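Local coordinates for AA9 family lytic polysaccharide monooxygenase D (Myceliophthora thermophila, PDB 5UFV), which oxidatively cleaves the glycosidic bonds of cellulose at a single copper centre, using a reductant together with oxygen or hydrogen peroxide, at residues L157-Q162 with Q167-C172; P33-V38 with T69-T74; W83-P88 with S92-S97; D64-T69 with Y151-E156. One frame throughout, in Å; residues are numbered along the deposited sequence.

Contact 1. Residues L157-Q162 with Q167-C172; sequences LIALHQ and QFYPEC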
loop_
_atom_site.group_PDB
_atom_site.type_symbol
_atom_site.label_atom_id
_atom_site.label_comp_id
_atom_site.label_asym_id
_atom_site.label_seq_id
_atom_site.Cartn_x
_atom_site.Cartn_y
_atom_site.Cartn_z
ATOM N N LEU A 157 -1.677 -1.200 4.328
ATOM C CA LEU A 157 -1.295 -1.929 5.512
ATOM C C LEU A 157 -2.446 -2.825 5.827
ATOM O O LEU A 157 -3.590 -2.374 5.804
ATOM C CB LEU A 157 -1.109 -1.000 6.705
ATOM C CG LEU A 157 -0.087 0.120 6.552
ATOM C CD1 LEU A 157 0.086 0.819 7.890
ATOM C CD2 LEU A 157 1.244 -0.384 6.021
ATOM N N ILE A 158 -2.144 -4.090 6.118
ATOM C CA ILE A 158 -3.151 -5.073 6.483
ATOM C C ILE A 158 -2.847 -5.526 7.903
ATOM O O ILE A 158 -1.879 -6.255 8.127
ATOM C CB ILE A 158 -3.114 -6.270 5.561
ATOM C CG1 ILE A 158 -3.191 -5.831 4.107
ATOM C CG2 ILE A 158 -4.269 -7.191 5.869
ATOM C CD1 ILE A 158 -3.105 -7.011 3.146
ATOM N N ALA A 159 -3.652 -5.072 8.858
ATOM C CA ALA A 159 -3.461 -5.474 10.234
ATOM C C ALA A 159 -4.099 -6.852 10.448
ATOM O O ALA A 159 -5.197 -7.139 9.960
ATOM C CB ALA A 159 -4.049 -4.448 11.197
ATOM N N LEU A 160 -3.387 -7.701 11.179
ATOM C CA LEU A 160 -3.802 -9.080 11.402
ATOM C C LEU A 160 -3.858 -9.464 12.895
ATOM O O LEU A 160 -3.826 -10.641 13.205
ATOM C CB LEU A 160 -2.833 -10.005 10.645
ATOM C CG LEU A 160 -2.742 -9.804 9.117
ATOM C CD1 LEU A 160 -1.676 -10.686 8.498
ATOM C CD2 LEU A 160 -4.048 -10.110 8.447
ATOM N N HIS A 161 -3.924 -8.478 13.803
ATOM C CA HIS A 161 -3.982 -8.767 15.243
ATOM C C HIS A 161 -5.177 -9.641 15.586
ATOM O O HIS A 161 -5.036 -10.526 16.439
ATOM C CB HIS A 161 -4.014 -7.492 16.099
ATOM C CG HIS A 161 -3.963 -7.739 17.587
ATOM N ND1 HIS A 161 -5.076 -7.637 18.398
ATOM C CD2 HIS A 161 -2.933 -8.042 18.412
ATOM C CE1 HIS A 161 -4.739 -7.878 19.652
ATOM N NE2 HIS A 161 -3.445 -8.131 19.687
ATOM N N GLN A 162 -6.330 -9.413 14.930
ATOM C CA GLN A 162 -7.576 -10.178 15.223
ATOM C C GLN A 162 -7.689 -11.458 14.413
ATOM O O GLN A 162 -7.955 -11.406 13.214
ATOM C CB GLN A 162 -8.870 -9.367 14.923
ATOM C CG GLN A 162 -9.204 -8.184 15.824
ATOM C CD GLN A 162 -9.364 -8.574 17.290
ATOM O OE1 GLN A 162 -10.210 -9.408 17.643
ATOM N NE2 GLN A 162 -8.535 -7.969 18.157
ATOM N N GLN A 167 -7.934 -6.433 8.439
ATOM C CA GLN A 167 -8.277 -5.035 8.454
ATOM C C GLN A 167 -7.331 -4.365 7.492
ATOM O O GLN A 167 -6.158 -4.286 7.775
ATOM C CB GLN A 167 -8.017 -4.444 9.816
ATOM C CG GLN A 167 -8.933 -4.897 10.928
ATOM C CD GLN A 167 -8.633 -4.155 12.221
ATOM O OE1 GLN A 167 -7.692 -3.379 12.291
ATOM N NE2 GLN A 167 -9.425 -4.386 13.239
ATOM N N PHE A 168 -7.859 -3.872 6.377
ATOM C CA PHE A 168 -7.098 -3.205 5.344
ATOM C C PHE A 168 -7.186 -1.690 5.487
ATOM O O PHE A 168 -8.246 -1.159 5.754
ATOM C CB PHE A 168 -7.664 -3.570 3.996
ATOM C CG PHE A 168 -7.698 -5.057 3.710
ATOM C CD1 PHE A 168 -8.761 -5.843 4.124
ATOM C CD2 PHE A 168 -6.702 -5.651 2.933
ATOM C CE1 PHE A 168 -8.803 -7.194 3.815
ATOM C CE2 PHE A 168 -6.745 -7.008 2.622
ATOM C CZ PHE A 168 -7.794 -7.780 3.066
ATOM N N TYR A 169 -6.064 -1.003 5.300
ATOM C CA TYR A 169 -5.993 0.449 5.415
ATOM C C TYR A 169 -5.218 0.958 4.210
ATOM O O TYR A 169 -3.991 0.904 4.233
ATOM C CB TYR A 169 -5.241 0.852 6.690
ATOM C CG TYR A 169 -5.844 0.332 7.975
ATOM C CD1 TYR A 169 -5.593 -0.960 8.423
ATOM C CD2 TYR A 169 -6.639 1.151 8.747
ATOM C CE1 TYR A 169 -6.127 -1.409 9.613
ATOM C CE2 TYR A 169 -7.193 0.713 9.931
ATOM C CZ TYR A 169 -6.932 -0.557 10.358
ATOM O OH TYR A 169 -7.510 -0.939 11.543
ATOM N N PRO A 170 -5.927 1.419 3.148
ATOM C CA PRO A 170 -5.280 1.849 1.912
ATOM C C PRO A 170 -5.498 3.312 1.569
ATOM O O PRO A 170 -6.507 3.890 1.959
ATOM C CB PRO A 170 -6.008 1.009 0.871
ATOM C CG PRO A 170 -7.424 1.001 1.391
ATOM C CD PRO A 170 -7.346 1.091 2.899
ATOM N N GLU A 171 -4.564 3.895 0.815
ATOM C CA GLU A 171 -4.709 5.244 0.264
ATOM C C GLU A 171 -3.963 5.307 -1.066
ATOM O O GLU A 171 -2.987 4.573 -1.238
ATOM C CB GLU A 171 -4.135 6.290 1.220
ATOM C CG GLU A 171 -5.065 6.763 2.332
ATOM C CD GLU A 171 -5.009 5.911 3.589
ATOM O OE1 GLU A 171 -3.941 5.378 3.936
ATOM O OE2 GLU A 171 -6.051 5.785 4.257
ATOM N N CYS A 172 -4.439 6.172 -1.978
ATOM C CA CYS A 172 -3.832 6.430 -3.307
ATOM C C CYS A 172 -3.418 7.896 -3.478
ATOM O O CYS A 172 -4.072 8.811 -2.930
ATOM C CB CYS A 172 -4.775 6.061 -4.466
ATOM S SG CYS A 172 -5.360 4.371 -4.287
#
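Ile158 and Phe168 stand side by side on one face of this antiparallel hairpin, pointing the same way from a non-hydrogen-bonded pair. The isoleucine lays CD1 3.7 Å from CE2 of the Phe168 ring, while its CG2 branch sits over one ring face near the rim. On the face carrying Leu157, Ala159, Gln167 and Tyr169, the contacts are mixed, apolar and polar. The Ala159 methyl CB approaches Tyr169 CE1 obliquely at 4.0 Å, and the carbonyl O of Leu157 lies in the plane of the tyrosine ring, at its edge. Tyr169 OH donates to Gln167 OE1 over 2.6 Å, coming from above the amide carbonyl plane. An extended chain beyond CG (chi2 -176°) carries the Gln167 amide out to the phenol. Tyr169 is a copper ligand and Gln167 is, by similarity, part of the oxygen site, as is His161 in the turn beyond; the bond thus ties a copper ligand to a residue that probably lies in the second shell. Four backbone bonds join the strands, among them Leu157 N to Tyr169 O (3.1 Å) and Ala159 N to Gln167 O (2.8 Å). Cys172, further along strand 167-177, is disulfide-bonded to Cys48. Trp73 meets the Tyr169 ring edge-to-face, and Leu157 and Ile158 touch the neighbouring strand 80-86.

Contact 2. Residues P33-V38 with T69-T74; sequences PDYNPV and TWAQWT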
loop_
_atom_site.group_PDB
_atom_site.type_symbol
_atom_site.label_atom_id
_atom_site.label_comp_id
_atom_site.label_asym_id
_atom_site.label_seq_id
_atom_site.Cartn_x
_atom_site.Cartn_y
_atom_site.Cartn_z
ATOM N N PRO A 33 -11.798 8.760 4.165
ATOM C CA PRO A 33 -12.829 9.305 5.060
ATOM C C PRO A 33 -12.378 9.464 6.519
ATOM O O PRO A 33 -12.843 10.366 7.220
ATOM C CB PRO A 33 -13.957 8.258 4.964
ATOM C CG PRO A 33 -13.248 6.959 4.742
ATOM C CD PRO A 33 -11.951 7.295 3.995
ATOM N N ASP A 34 -11.494 8.583 6.970
ATOM C CA ASP A 34 -11.120 8.518 8.381
ATOM C C ASP A 34 -10.164 7.343 8.521
ATOM O O ASP A 34 -9.659 6.833 7.524
ATOM C CB ASP A 34 -12.363 8.385 9.279
ATOM C CG ASP A 34 -13.261 7.189 8.882
ATOM O OD1 ASP A 34 -12.700 6.082 8.536
ATOM O OD2 ASP A 34 -14.519 7.365 8.894
ATOM N N TYR A 35 -9.911 6.911 9.745
ATOM C CA TYR A 35 -8.935 5.862 10.007
ATOM C C TYR A 35 -9.509 4.452 10.155
ATOM O O TYR A 35 -8.786 3.538 10.543
ATOM C CB TYR A 35 -8.175 6.171 11.293
ATOM C CG TYR A 35 -7.130 7.267 11.266
ATOM C CD1 TYR A 35 -6.649 7.810 10.085
ATOM C CD2 TYR A 35 -6.587 7.716 12.474
ATOM C CE1 TYR A 35 -5.679 8.807 10.109
ATOM C CE2 TYR A 35 -5.617 8.675 12.513
ATOM C CZ TYR A 35 -5.162 9.235 11.345
ATOM O OH TYR A 35 -4.179 10.201 11.429
ATOM N N ASN A 36 -10.777 4.257 9.856
ATOM C CA ASN A 36 -11.397 2.932 10.013
ATOM C C ASN A 36 -10.955 1.983 8.934
ATOM O O ASN A 36 -10.768 2.374 7.804
ATOM C CB ASN A 36 -12.920 2.997 9.949
ATOM C CG ASN A 36 -13.524 3.785 11.092
ATOM O OD1 ASN A 36 -12.969 3.863 12.177
ATOM N ND2 ASN A 36 -14.674 4.368 10.846
ATOM N N PRO A 37 -10.817 0.717 9.290
ATOM C CA PRO A 37 -10.398 -0.278 8.324
ATOM C C PRO A 37 -11.479 -0.610 7.297
ATOM O O PRO A 37 -12.661 -0.418 7.553
ATOM C CB PRO A 37 -10.119 -1.500 9.209
ATOM C CG PRO A 37 -11.073 -1.339 10.358
ATOM C CD PRO A 37 -11.052 0.134 10.629
ATOM N N VAL A 38 -11.045 -1.092 6.139
ATOM C CA VAL A 38 -11.908 -1.815 5.220
ATOM C C VAL A 38 -11.825 -3.244 5.733
ATOM O O VAL A 38 -10.722 -3.726 6.035
ATOM C CB VAL A 38 -11.408 -1.702 3.763
ATOM C CG1 VAL A 38 -12.211 -2.585 2.819
ATOM C CG2 VAL A 38 -11.446 -0.251 3.292
ATOM N N THR A 69 4.171 8.856 4.931
ATOM C CA THR A 69 4.170 9.018 6.377
ATOM C C THR A 69 2.792 8.773 6.982
ATOM O O THR A 69 1.788 9.216 6.463
ATOM C CB THR A 69 4.662 10.425 6.772
ATOM O OG1 THR A 69 5.985 10.590 6.286
ATOM C CG2 THR A 69 4.735 10.602 8.301
ATOM N N TRP A 70 2.767 8.056 8.093
ATOM C CA TRP A 70 1.551 7.762 8.807
ATOM C C TRP A 70 1.647 8.587 10.049
ATOM O O TRP A 70 2.495 8.301 10.917
ATOM C CB TRP A 70 1.496 6.295 9.216
ATOM C CG TRP A 70 1.028 5.384 8.146
ATOM C CD1 TRP A 70 -0.237 4.914 7.983
ATOM C CD2 TRP A 70 1.814 4.808 7.095
ATOM N NE1 TRP A 70 -0.297 4.088 6.879
ATOM C CE2 TRP A 70 0.959 4.016 6.319
ATOM C CE3 TRP A 70 3.165 4.867 6.747
ATOM C CZ2 TRP A 70 1.417 3.296 5.203
ATOM C CZ3 TRP A 70 3.609 4.169 5.644
ATOM C CH2 TRP A 70 2.742 3.388 4.890
ATOM N N ALA A 71 0.806 9.611 10.144
ATOM C CA ALA A 71 0.775 10.409 11.333
ATOM C C ALA A 71 0.492 9.576 12.574
ATOM O O ALA A 71 0.982 9.907 13.646
ATOM C CB ALA A 71 -0.241 11.514 11.196
ATOM N N GLN A 72 -0.303 8.518 12.419
ATOM C CA GLN A 72 -0.696 7.608 13.515
ATOM C C GLN A 72 -0.762 6.202 12.947
ATOM O O GLN A 72 -1.154 6.019 11.802
ATOM C CB GLN A 72 -2.100 7.906 14.082
ATOM C CG GLN A 72 -2.352 9.299 14.682
ATOM C CD GLN A 72 -1.404 9.733 15.824
ATOM O OE1 GLN A 72 -1.210 10.951 16.083
ATOM N NE2 GLN A 72 -0.837 8.743 16.538
ATOM N N TRP A 73 -0.380 5.213 13.749
ATOM C CA TRP A 73 -0.521 3.824 13.378
ATOM C C TRP A 73 -0.374 2.937 14.597
ATOM O O TRP A 73 0.608 3.024 15.311
ATOM C CB TRP A 73 0.530 3.405 12.361
ATOM C CG TRP A 73 0.324 1.987 12.017
ATOM C CD1 TRP A 73 1.132 0.936 12.313
ATOM C CD2 TRP A 73 -0.825 1.448 11.391
ATOM N NE1 TRP A 73 0.566 -0.237 11.867
ATOM C CE2 TRP A 73 -0.634 0.056 11.291
ATOM C CE3 TRP A 73 -1.990 2.015 10.871
ATOM C CZ2 TRP A 73 -1.553 -0.776 10.701
ATOM C CZ3 TRP A 73 -2.906 1.194 10.277
ATOM C CH2 TRP A 73 -2.688 -0.195 10.193
ATOM N N THR A 74 -1.310 2.031 14.797
ATOM C CA THR A 74 -1.380 1.338 16.057
ATOM C C THR A 74 -1.037 -0.155 16.034
ATOM O O THR A 74 -0.796 -0.706 17.089
ATOM C CB THR A 74 -2.750 1.566 16.732
ATOM O OG1 THR A 74 -3.797 0.947 15.983
ATOM C CG2 THR A 74 -3.035 3.047 16.846
HETATM O O HOH W 1 -2.000 8.384 10.309
#
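The Tyr35 ring meets Gln72 obliquely, neither squarely over a face nor at an edge: Gln72 CB lies 3.9 Å from Tyr35 CE2, and Gln72 CG lies 3.8 Å from Tyr35 OH. Ring and amide planes stand 54° apart, and it is the aliphatic part of the glutamine that does the touching. A bend at chi2 (-56°) turns the chain after CG and leads the amide away from the tyrosine. Ala71 adds its methyl CB near the phenol oxygen. Elsewhere the Tyr35 ring packs edge-to-face with Phe20 and touches Ala3 and Thr5. Here a loop following strand 12-15 meets residues 69-74, which carry on from strand 65-70, at the surface of the immunoglobulin-like beta-sandwich that AA9 enzymes share. The Tyr35 side chain comes within about 7 Å of the copper ion, which places the contact beside the active site. No direct hydrogen bond crosses between the segments; a water does the bridging. It accepts from Gln72 N at 2.7 Å and makes a weak bond with Tyr35 OH at 3.1 Å, linking phenol to backbone. On the tyrosine's own loop, Asp34 OD1 accepts from Asn36 N (3.0 Å, 162°), the N-H coming from above the carboxylate plane. This Asx turn shapes the chain around Tyr35, whose CB points toward the segment 69-74.

Contact 3. Residues W83-P88 with S92-S97; sequences WMYKCP and SSCDGS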
loop_
_atom_site.group_PDB
_atom_site.type_symbol
_atom_site.label_atom_id
_atom_site.label_comp_id
_atom_site.label_asym_id
_atom_site.label_seq_id
_atom_site.Cartn_x
_atom_site.Cartn_y
_atom_site.Cartn_z
ATOM N N TRP A 83 1.842 -0.393 -4.160
ATOM C CA TRP A 83 1.518 -0.740 -5.516
ATOM C C TRP A 83 1.490 0.482 -6.377
ATOM O O TRP A 83 1.366 1.586 -5.902
ATOM C CB TRP A 83 0.107 -1.291 -5.615
ATOM C CG TRP A 83 -0.303 -2.405 -4.698
ATOM C CD1 TRP A 83 -0.496 -2.337 -3.346
ATOM C CD2 TRP A 83 -0.673 -3.732 -5.088
ATOM N NE1 TRP A 83 -0.916 -3.561 -2.865
ATOM C CE2 TRP A 83 -1.041 -4.428 -3.914
ATOM C CE3 TRP A 83 -0.726 -4.400 -6.314
ATOM C CZ2 TRP A 83 -1.463 -5.741 -3.933
ATOM C CZ3 TRP A 83 -1.145 -5.717 -6.330
ATOM C CH2 TRP A 83 -1.514 -6.369 -5.154
ATOM N N MET A 84 1.505 0.248 -7.675
ATOM C CA MET A 84 1.379 1.286 -8.660
ATOM C C MET A 84 0.448 0.823 -9.757
ATOM O O MET A 84 0.131 -0.350 -9.871
ATOM C CB MET A 84 2.753 1.653 -9.245
ATOM C CG MET A 84 3.593 2.474 -8.301
ATOM S SD MET A 84 5.165 3.101 -8.961
ATOM C CE MET A 84 4.638 4.557 -9.873
ATOM N N TYR A 85 0.026 1.768 -10.579
ATOM C CA TYR A 85 -0.993 1.515 -11.571
ATOM C C TYR A 85 -0.819 2.552 -12.648
ATOM O O TYR A 85 -0.828 3.750 -12.368
ATOM C CB TYR A 85 -2.383 1.622 -10.927
ATOM C CG TYR A 85 -3.531 1.449 -11.876
ATOM C CD1 TYR A 85 -3.878 2.451 -12.779
ATOM C CD2 TYR A 85 -4.286 0.306 -11.855
ATOM C CE1 TYR A 85 -4.930 2.297 -13.662
ATOM C CE2 TYR A 85 -5.351 0.143 -12.716
ATOM C CZ TYR A 85 -5.673 1.142 -13.625
ATOM O OH TYR A 85 -6.742 0.953 -14.473
ATOM N N LYS A 86 -0.671 2.072 -13.874
ATOM C CA LYS A 86 -0.480 2.928 -15.022
ATOM C C LYS A 86 -1.810 3.458 -15.546
ATOM O O LYS A 86 -2.571 2.715 -16.154
ATOM C CB LYS A 86 0.232 2.142 -16.119
ATOM C CG LYS A 86 0.439 2.909 -17.417
ATOM C CD LYS A 86 1.684 3.753 -17.382
ATOM C CE LYS A 86 1.703 4.789 -18.500
ATOM N NZ LYS A 86 1.819 4.162 -19.832
ATOM N N CYS A 87 -2.070 4.741 -15.339
ATOM C CA CYS A 87 -3.259 5.361 -15.889
ATOM C C CYS A 87 -3.198 5.357 -17.432
ATOM O O CYS A 87 -2.202 5.760 -18.012
ATOM C CB CYS A 87 -3.441 6.803 -15.357
ATOM S SG CYS A 87 -3.861 6.920 -13.597
ATOM N N PRO A 88 -4.278 4.910 -18.092
ATOM C CA PRO A 88 -4.324 4.916 -19.558
ATOM C C PRO A 88 -4.089 6.290 -20.147
ATOM O O PRO A 88 -3.429 6.401 -21.179
ATOM C CB PRO A 88 -5.760 4.462 -19.886
ATOM C CG PRO A 88 -6.296 3.838 -18.646
ATOM C CD PRO A 88 -5.538 4.419 -17.485
ATOM N N SER A 92 -7.647 12.284 -14.409
ATOM C CA SER A 92 -9.058 12.492 -14.127
ATOM C C SER A 92 -9.945 11.356 -14.603
ATOM O O SER A 92 -11.034 11.171 -14.060
ATOM C CB SER A 92 -9.540 13.803 -14.738
ATOM O OG SER A 92 -8.682 14.861 -14.355
ATOM N N SER A 93 -9.509 10.595 -15.606
ATOM C CA SER A 93 -10.369 9.512 -16.123
ATOM C C SER A 93 -9.884 8.149 -15.638
ATOM O O SER A 93 -10.387 7.117 -16.045
ATOM C CB SER A 93 -10.496 9.572 -17.652
ATOM O OG SER A 93 -9.240 9.734 -18.241
ATOM N N CYS A 94 -8.925 8.172 -14.724
ATOM C CA CYS A 94 -8.348 6.981 -14.125
ATOM C C CYS A 94 -9.170 6.666 -12.865
ATOM O O CYS A 94 -9.216 7.488 -11.947
ATOM C CB CYS A 94 -6.913 7.322 -13.742
ATOM S SG CYS A 94 -5.765 5.975 -13.419
ATOM N N ASP A 95 -9.835 5.511 -12.848
ATOM C CA ASP A 95 -10.508 4.988 -11.642
ATOM C C ASP A 95 -9.751 3.810 -10.959
ATOM O O ASP A 95 -10.150 3.341 -9.891
ATOM C CB ASP A 95 -11.939 4.547 -11.982
ATOM C CG ASP A 95 -12.011 3.636 -13.224
ATOM O OD1 ASP A 95 -11.023 2.917 -13.512
ATOM O OD2 ASP A 95 -13.060 3.639 -13.925
ATOM N N GLY A 96 -8.683 3.328 -11.583
ATOM C CA GLY A 96 -7.856 2.276 -11.013
ATOM C C GLY A 96 -8.426 0.907 -11.256
ATOM O O GLY A 96 -8.111 -0.058 -10.530
ATOM N N SER A 97 -9.265 0.796 -12.280
ATOM C CA SER A 97 -10.012 -0.455 -12.491
ATOM C C SER A 97 -9.257 -1.379 -13.411
ATOM O O SER A 97 -8.355 -0.951 -14.136
ATOM C CB SER A 97 -11.378 -0.185 -13.094
ATOM O OG SER A 97 -11.206 0.399 -14.371
#
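The chain doubles back from strand 80-86 into the loop 92-97, bringing the CA atoms of Cys87 and Cys94 within 5.6 Å and turning through Gly96 at a positive phi of 83°. Cys87 SG and Cys94 SG are joined by a disulfide of 2.1 Å with a chi3 of -88°, close to the relaxed right-angle value. Beside it lies the Tyr85 ring. With CG anti to the backbone N (chi1 177°), the ring reaches across to the loop, where Gly96 CA sits over one face, 3.8 Å from the ring centroid, in a CH-pi contact. Cys94 SG approaches the same ring obliquely, 3.8 Å from Tyr85 CE1. The phenol is held at its far end: Tyr85 OH donates to Ser97 O at 2.5 Å, in the carbonyl plane and on a lone pair. Asp95 OD1 accepts from Ser97 N, an Asx turn, and also from Ser97 OG, both donors arriving from the same face of the carboxylate. Away from the copper site, this contact joins the loop to strand 80-86 and the residues just after it; that strand pairs on one side with strand 149-159 and on the other with strand 101-107, whose Trp101 meets the Tyr85 ring and donates to Gly96 O.

Contact 4. Residues D64-T69 with Y151-E156; sequences DTITAT and YLVRHE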
loop_
_atom_site.group_PDB
_atom_site.type_symbol
_atom_site.label_atom_id
_atom_site.label_comp_id
_atom_site.label_asym_id
_atom_site.label_seq_id
_atom_site.Cartn_x
_atom_site.Cartn_y
_atom_site.Cartn_z
ATOM N N ASP A 64 13.720 7.135 -8.314
ATOM C CA ASP A 64 13.443 8.081 -7.243
ATOM C C ASP A 64 12.683 7.411 -6.104
ATOM O O ASP A 64 11.994 6.403 -6.288
ATOM C CB ASP A 64 12.657 9.292 -7.754
ATOM C CG ASP A 64 13.545 10.309 -8.511
ATOM O OD1 ASP A 64 14.777 10.375 -8.245
ATOM O OD2 ASP A 64 12.992 11.072 -9.351
ATOM N N THR A 65 12.828 7.990 -4.921
ATOM C CA THR A 65 12.238 7.451 -3.707
ATOM C C THR A 65 10.817 8.035 -3.454
ATOM O O THR A 65 10.593 9.260 -3.559
ATOM C CB THR A 65 13.195 7.709 -2.514
ATOM O OG1 THR A 65 14.324 6.836 -2.632
ATOM C CG2 THR A 65 12.524 7.441 -1.181
ATOM N N ILE A 66 9.874 7.133 -3.152
ATOM C CA ILE A 66 8.548 7.474 -2.624
ATOM C C ILE A 66 8.474 7.130 -1.143
ATOM O O ILE A 66 8.549 5.966 -0.771
ATOM C CB ILE A 66 7.428 6.709 -3.351
ATOM C CG1 ILE A 66 7.411 7.114 -4.817
ATOM C CG2 ILE A 66 6.083 7.032 -2.725
ATOM C CD1 ILE A 66 6.421 6.351 -5.664
ATOM N N THR A 67 8.327 8.147 -0.310
ATOM C CA THR A 67 8.195 7.969 1.111
ATOM C C THR A 67 6.807 8.417 1.543
ATOM O O THR A 67 6.423 9.548 1.271
ATOM C CB THR A 67 9.193 8.851 1.838
ATOM O OG1 THR A 67 10.516 8.486 1.452
ATOM C CG2 THR A 67 9.033 8.719 3.358
ATOM N N ALA A 68 6.069 7.537 2.223
ATOM C CA ALA A 68 4.777 7.857 2.805
ATOM C C ALA A 68 4.882 7.915 4.326
ATOM O O ALA A 68 5.593 7.111 4.940
ATOM C CB ALA A 68 3.789 6.795 2.405
ATOM N N THR A 69 4.171 8.856 4.931
ATOM C CA THR A 69 4.170 9.018 6.377
ATOM C C THR A 69 2.792 8.773 6.982
ATOM O O THR A 69 1.788 9.216 6.463
ATOM C CB THR A 69 4.662 10.425 6.772
ATOM O OG1 THR A 69 5.985 10.590 6.286
ATOM C CG2 THR A 69 4.735 10.602 8.301
ATOM N N TYR A 151 0.723 7.841 -13.110
ATOM C CA TYR A 151 0.523 6.647 -12.299
ATOM C C TYR A 151 -0.123 6.971 -10.969
ATOM O O TYR A 151 0.119 8.023 -10.392
ATOM C CB TYR A 151 1.847 5.957 -11.974
ATOM C CG TYR A 151 2.552 5.219 -13.086
ATOM C CD1 TYR A 151 3.416 5.890 -13.938
ATOM C CD2 TYR A 151 2.437 3.850 -13.220
ATOM C CE1 TYR A 151 4.105 5.227 -14.937
ATOM C CE2 TYR A 151 3.120 3.158 -14.227
ATOM C CZ TYR A 151 3.963 3.849 -15.087
ATOM O OH TYR A 151 4.663 3.203 -16.102
ATOM N N LEU A 152 -0.894 6.023 -10.455
ATOM C CA LEU A 152 -1.314 6.056 -9.060
ATOM C C LEU A 152 -0.341 5.205 -8.287
ATOM O O LEU A 152 0.215 4.250 -8.815
ATOM C CB LEU A 152 -2.704 5.487 -8.882
ATOM C CG LEU A 152 -3.775 5.976 -9.853
ATOM C CD1 LEU A 152 -5.085 5.285 -9.523
ATOM C CD2 LEU A 152 -3.926 7.481 -9.774
ATOM N N VAL A 153 -0.123 5.566 -7.036
ATOM C CA VAL A 153 0.658 4.734 -6.145
ATOM C C VAL A 153 -0.231 4.458 -4.963
ATOM O O VAL A 153 -0.906 5.360 -4.528
ATOM C CB VAL A 153 1.922 5.438 -5.675
ATOM C CG1 VAL A 153 1.601 6.797 -5.062
ATOM C CG2 VAL A 153 2.666 4.558 -4.676
ATOM N N ARG A 154 -0.245 3.228 -4.449
ATOM C CA ARG A 154 -1.200 2.829 -3.394
ATOM C C ARG A 154 -0.467 2.177 -2.232
ATOM O O ARG A 154 0.265 1.189 -2.428
ATOM C CB ARG A 154 -2.235 1.854 -3.980
ATOM C CG ARG A 154 -3.132 1.140 -2.988
ATOM C CD ARG A 154 -4.123 0.290 -3.760
ATOM N NE ARG A 154 -5.014 -0.423 -2.858
ATOM C CZ ARG A 154 -4.660 -1.497 -2.142
ATOM N NH1 ARG A 154 -3.422 -2.025 -2.257
ATOM N NH2 ARG A 154 -5.552 -2.048 -1.309
ATOM N N HIS A 155 -0.656 2.718 -1.028
ATOM C CA HIS A 155 -0.053 2.136 0.164
ATOM C C HIS A 155 -1.116 1.415 0.897
ATOM O O HIS A 155 -2.210 1.927 1.020
ATOM C CB HIS A 155 0.568 3.199 1.067
ATOM C CG HIS A 155 1.785 3.824 0.476
ATOM N ND1 HIS A 155 1.720 4.780 -0.516
ATOM C CD2 HIS A 155 3.099 3.572 0.667
ATOM C CE1 HIS A 155 2.942 5.115 -0.884
ATOM N NE2 HIS A 155 3.795 4.394 -0.186
ATOM N N GLU A 156 -0.790 0.227 1.390
ATOM C CA GLU A 156 -1.758 -0.619 2.019
ATOM C C GLU A 156 -1.069 -1.322 3.144
ATOM O O GLU A 156 -0.007 -1.939 2.948
ATOM C CB GLU A 156 -2.307 -1.635 1.016
ATOM C CG GLU A 156 -3.251 -2.701 1.574
ATOM C CD GLU A 156 -3.676 -3.743 0.514
ATOM O OE1 GLU A 156 -2.900 -4.012 -0.446
ATOM O OE2 GLU A 156 -4.807 -4.298 0.617
HETATM O O HOH W 2 6.720 3.711 0.066
#
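Between the two sheets of the AA9 beta-sandwich, strand 65-70 of one sheet faces strand 149-159 of the other, and side chains rather than backbone bonds join them. The short segments cross at -45°, their axes 9.6 Å apart at closest approach. At the centre lies the His155 ring. Ala68 points its methyl CB over one face of the imidazole, 3.7 Å from the centroid and 16° off the ring normal, a CH-pi contact that is closest at His155 NE2. Ile66 reaches the same ring at its edge, with CG2 4.1 Å from His155 CE1, the isoleucine crossing the histidine obliquely. The other branch of Ile66, ending in CD1, runs on to Val153 CG2, so a single isoleucine touches two successive inward-facing residues of the opposite strand. Val4 from strand 4-9 touches both Ala68 and His155, and Val82 also packs against the histidine. On the far side of strand 149-159, pointing away from strand 65-70, Arg154 grips Glu156 end-on: NH1 meets OE1 at 2.7 Å and NH2 meets OE2, the carboxylate being approached from above its plane. The polar edge of the buried imidazole finds its partner in a water that lies in the ring plane, 3.0 Å from His155 NE2, and donates to the backbone O of Ile66, also at 3.0 Å.

How the contacts relate
Contacts 1 and 2 lie beside the copper, their centres 9 Å apart: Tyr169 of contact 1 comes within about 3 Å of the ion, and Tyr169 CE2 packs 3.3 Å from Tyr35 O of contact 2. Contact 4 shares Thr69 with contact 2 and strand 149-159 with contact 1; His155 N of contact 4 lies 3.0 Å from Glu171 O of contact 1, a probable hydrogen bond, and the His155 side chain is about 8 Å from that of Tyr169. Contact 3 is the remote one, its centre 21 Å from that of contact 1. It joins contact 4 through neighbouring strands, with Trp83 O 2.7 Å from Arg154 N, a probable hydrogen bond.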